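Local coordinates for DUF1881 domain-containing protein (Neurospora crassa, PDB 5Z6D) that is of unknown function but pairs a betagamma-crystallin domain with an Ig-like domain, whose interface leaves the crystallin calcium site inoperative, at residues Ala48-Ile53 / Phe83-Asp88. The protein carries 1 engineered substitution. Residues are numbered along the deposited sequence; the frame is centred on the assembly and turned at random.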
ATOM      1  N   ALA A  48       1.918  -8.168  19.970  1.00 30.26           N
ATOM      2  CA  ALA A  48       3.315  -7.742  19.879  1.00 28.20           C
ATOM      3  C   ALA A  48       4.047  -8.209  18.610  1.00 33.67           C
ATOM      4  O   ALA A  48       5.046  -7.613  18.210  1.00 36.72           O
ATOM      5  CB  ALA A  48       4.064  -8.228  21.114  1.00 33.54           C
ATOM      6  N   SER A  49       3.559  -9.279  17.995  1.00 29.92           N
ATOM      7  CA  SER A  49       4.195  -9.817  16.800  1.00 36.50           C
ATOM      8  C   SER A  49       3.283  -9.671  15.590  1.00 40.55           C
ATOM      9  O   SER A  49       3.553 -10.229  14.524  1.00 41.77           O
ATOM     10  CB  SER A  49       4.565 -11.284  16.999  1.00 37.63           C
ATOM     11  OG  SER A  49       5.525 -11.421  18.034  1.00 40.68           O
ATOM     12  N   ALA A  50       2.200  -8.922  15.771  1.00 35.05           N
ATOM     13  CA  ALA A  50       1.226  -8.723  14.713  1.00 24.05           C
ATOM     14  C   ALA A  50       1.279  -7.288  14.202  1.00 20.05           C
ATOM     15  O   ALA A  50       1.920  -6.404  14.786  1.00 23.18           O
ATOM     16  CB  ALA A  50      -0.164  -9.061  15.202  1.00 23.32           C
ATOM     17  N   LYS A  51       0.582  -7.067  13.100  1.00 17.65           N
ATOM     18  CA  LYS A  51       0.486  -5.763  12.489  1.00 18.78           C
ATOM     19  C   LYS A  51      -0.732  -5.812  11.574  1.00 17.99           C
ATOM     20  O   LYS A  51      -1.057  -6.874  11.045  1.00 17.96           O
ATOM     21  CB  LYS A  51       1.776  -5.459  11.739  1.00 30.07           C
ATOM     22  CG  LYS A  51       1.739  -4.409  10.682  1.00 26.84           C
ATOM     23  CD  LYS A  51       3.104  -4.429  10.017  1.00 25.50           C
ATOM     24  CE  LYS A  51       3.263  -3.380   8.976  1.00 33.58           C
ATOM     25  NZ  LYS A  51       4.691  -3.337   8.593  1.00 34.19           N
ATOM     26  N   VAL A  52      -1.447  -4.698  11.427  1.00 17.27           N
ATOM     27  CA  VAL A  52      -2.575  -4.664  10.500  1.00 16.81           C
ATOM     28  C   VAL A  52      -2.266  -3.740   9.343  1.00 18.85           C
ATOM     29  O   VAL A  52      -1.829  -2.603   9.546  1.00 17.78           O
ATOM     30  CB  VAL A  52      -3.874  -4.173  11.154  1.00 15.58           C
ATOM     31  CG1 VAL A  52      -5.032  -4.242  10.155  1.00 18.87           C
ATOM     32  CG2 VAL A  52      -4.206  -4.976  12.399  1.00 21.36           C
ATOM     33  N   ILE A  53      -2.483  -4.233   8.130  1.00 14.09           N
ATOM     34  CA  ILE A  53      -2.469  -3.360   6.964  1.00 15.77           C
ATOM     35  C   ILE A  53      -3.898  -3.220   6.475  1.00 14.41           C
ATOM     36  O   ILE A  53      -4.525  -4.210   6.130  1.00 15.45           O
ATOM     37  CB  ILE A  53      -1.561  -3.909   5.852  1.00 15.45           C
ATOM     38  CG1 ILE A  53      -0.119  -4.037   6.357  1.00 15.13           C
ATOM     39  CG2 ILE A  53      -1.642  -3.006   4.613  1.00 17.00           C
ATOM     40  CD1 ILE A  53       0.785  -4.836   5.419  1.00 20.91           C
ATOM     41  N   PHE A  83      -8.717  -5.346   5.374  1.00 15.29           N
ATOM     42  CA  PHE A  83      -7.459  -5.398   6.107  1.00 14.81           C
ATOM     43  C   PHE A  83      -6.856  -6.783   6.091  1.00 20.42           C
ATOM     44  O   PHE A  83      -7.546  -7.766   5.861  1.00 18.48           O
ATOM     45  CB  PHE A  83      -7.621  -4.907   7.560  1.00 17.62           C
ATOM     46  CG  PHE A  83      -8.486  -5.790   8.446  1.00 16.46           C
ATOM     47  CD1 PHE A  83      -7.945  -6.885   9.117  1.00 15.20           C
ATOM     48  CD2 PHE A  83      -9.830  -5.488   8.651  1.00 19.44           C
ATOM     49  CE1 PHE A  83      -8.727  -7.680   9.955  1.00 17.38           C
ATOM     50  CE2 PHE A  83     -10.622  -6.275   9.499  1.00 19.04           C
ATOM     51  CZ  PHE A  83     -10.071  -7.368  10.145  1.00 17.40           C
ATOM     52  N   ARG A  84      -5.554  -6.845   6.327  1.00 14.34           N
ATOM     53  CA  ARG A  84      -4.862  -8.112   6.460  1.00 13.63           C
ATOM     54  C   ARG A  84      -4.064  -8.047   7.744  1.00 17.93           C
ATOM     55  O   ARG A  84      -3.412  -7.039   8.042  1.00 17.27           O
ATOM     56  CB  ARG A  84      -3.950  -8.403   5.257  1.00 16.62           C
ATOM     57  CG  ARG A  84      -3.318  -9.787   5.320  1.00 21.09           C
ATOM     58  CD  ARG A  84      -2.487 -10.108   4.071  1.00 23.87           C
ATOM     59  NE  ARG A  84      -3.263 -10.027   2.837  1.00 25.63           N
ATOM     60  CZ  ARG A  84      -2.740 -10.224   1.628  1.00 31.30           C
ATOM     61  NH1 ARG A  84      -1.446 -10.498   1.512  1.00 27.33           N
ATOM     62  NH2 ARG A  84      -3.500 -10.137   0.542  1.00 34.45           N
ATOM     63  N   VAL A  85      -4.157  -9.104   8.536  1.00 15.99           N
ATOM     64  CA  VAL A  85      -3.332  -9.235   9.717  1.00 16.06           C
ATOM     65  C   VAL A  85      -2.069  -9.985   9.322  1.00 19.11           C
ATOM     66  O   VAL A  85      -2.142 -11.123   8.818  1.00 19.99           O
ATOM     67  CB  VAL A  85      -4.049  -9.983  10.856  1.00 15.32           C
ATOM     68  CG1 VAL A  85      -3.192  -9.956  12.113  1.00 18.03           C
ATOM     69  CG2 VAL A  85      -5.453  -9.393  11.102  1.00 18.54           C
ATOM     70  N   VAL A  86      -0.928  -9.336   9.512  1.00 17.50           N
ATOM     71  CA  VAL A  86       0.360  -9.867   9.068  1.00 17.24           C
ATOM     72  C   VAL A  86       1.380  -9.901  10.204  1.00 20.17           C
ATOM     73  O   VAL A  86       1.177  -9.292  11.269  1.00 20.25           O
ATOM     74  CB  VAL A  86       0.937  -9.041   7.894  1.00 19.67           C
ATOM     75  CG1 VAL A  86      -0.008  -9.076   6.683  1.00 17.65           C
ATOM     76  CG2 VAL A  86       1.224  -7.604   8.335  1.00 20.98           C
ATOM     77  N   ASP A  87       2.479 -10.616   9.989  1.00 21.24           N
ATOM     78  CA  ASP A  87       3.584 -10.594  10.944  1.00 22.62           C
ATOM     79  C   ASP A  87       4.140  -9.178  11.079  1.00 19.55           C
ATOM     80  O   ASP A  87       4.026  -8.372  10.161  1.00 22.50           O
ATOM     81  CB  ASP A  87       4.696 -11.553  10.518  1.00 28.41           C
ATOM     82  CG  ASP A  87       4.245 -13.003  10.520  1.00 43.77           C
ATOM     83  OD1 ASP A  87       4.036 -13.553  11.620  1.00 46.96           O
ATOM     84  OD2 ASP A  87       4.103 -13.594   9.426  1.00 41.08           O
ATOM     85  N   ASP A  88       4.737  -8.872  12.225  1.00 24.17           N
ATOM     86  CA  ASP A  88       5.258  -7.530  12.468  1.00 25.34           C
ATOM     87  C   ASP A  88       6.305  -7.072  11.448  1.00 28.57           C
ATOM     88  O   ASP A  88       6.452  -5.874  11.197  1.00 29.38           O
ATOM     89  CB  ASP A  88       5.846  -7.450  13.884  1.00 33.81           C
ATOM     90  CG  ASP A  88       6.891  -8.520  14.150  1.00 54.93           C
ATOM     91  OD1 ASP A  88       7.749  -8.763  13.277  1.00 63.65           O
ATOM     92  OD2 ASP A  88       6.858  -9.123  15.240  1.00 67.81           O
TER
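K51 and I53 pair with V86 and R84 as antiparallel neighbours, each through two backbone hydrogen bonds. These strands are the central pair of the four-stranded crystallin sheet. V86 N gives K51 O a nearly straight bond (2.9 Å, 173° at the hydrogen). The return bond, from K51 N to V86 O, is bent and weak. At the other end R84 N lies 2.8 Å from I53 O, and I53 N bonds back to R84 O. At the loop end, beyond the last paired residues, D88 N bonds to S49 O (2.9 Å), approaching from above the carbonyl plane, 54° out of it. There D88 OD2 also comes within 3.2 Å of S49 CA.

The apolar contacts fall on two faces. On one, V86 CG2 touches K51 CG and I53 CD1, both at 4.0 Å. K51 and V86 cross obliquely, while I53 meets V86 at about a right angle. The other face carries V52, V85 and F83. V52 CG1 packs 3.7 Å from F83 CB, and V85 CG2 sits in plane at the edge of the F83 ring. V10, F12 and Y25 add to this core side.

The polar ends of K51 and R84 find their partners outside the two strands. With CG anti to the backbone N (chi1 160°) and the chain extended beyond it, the K51 stem runs past V86; its NZ donates to T90 O. An alanine here would probably leave T90 O without this donor and open a gap beside V86 CG2. R84 reaches past the pair to a salt bridge with D30.

L132 and I135 of strand 131-136, in the second domain, touch I53; I135 also meets R84. The V52, V85 and F83 face thus belongs to the apolar crystallin core, while I53 and R84 on the other face meet the second domain.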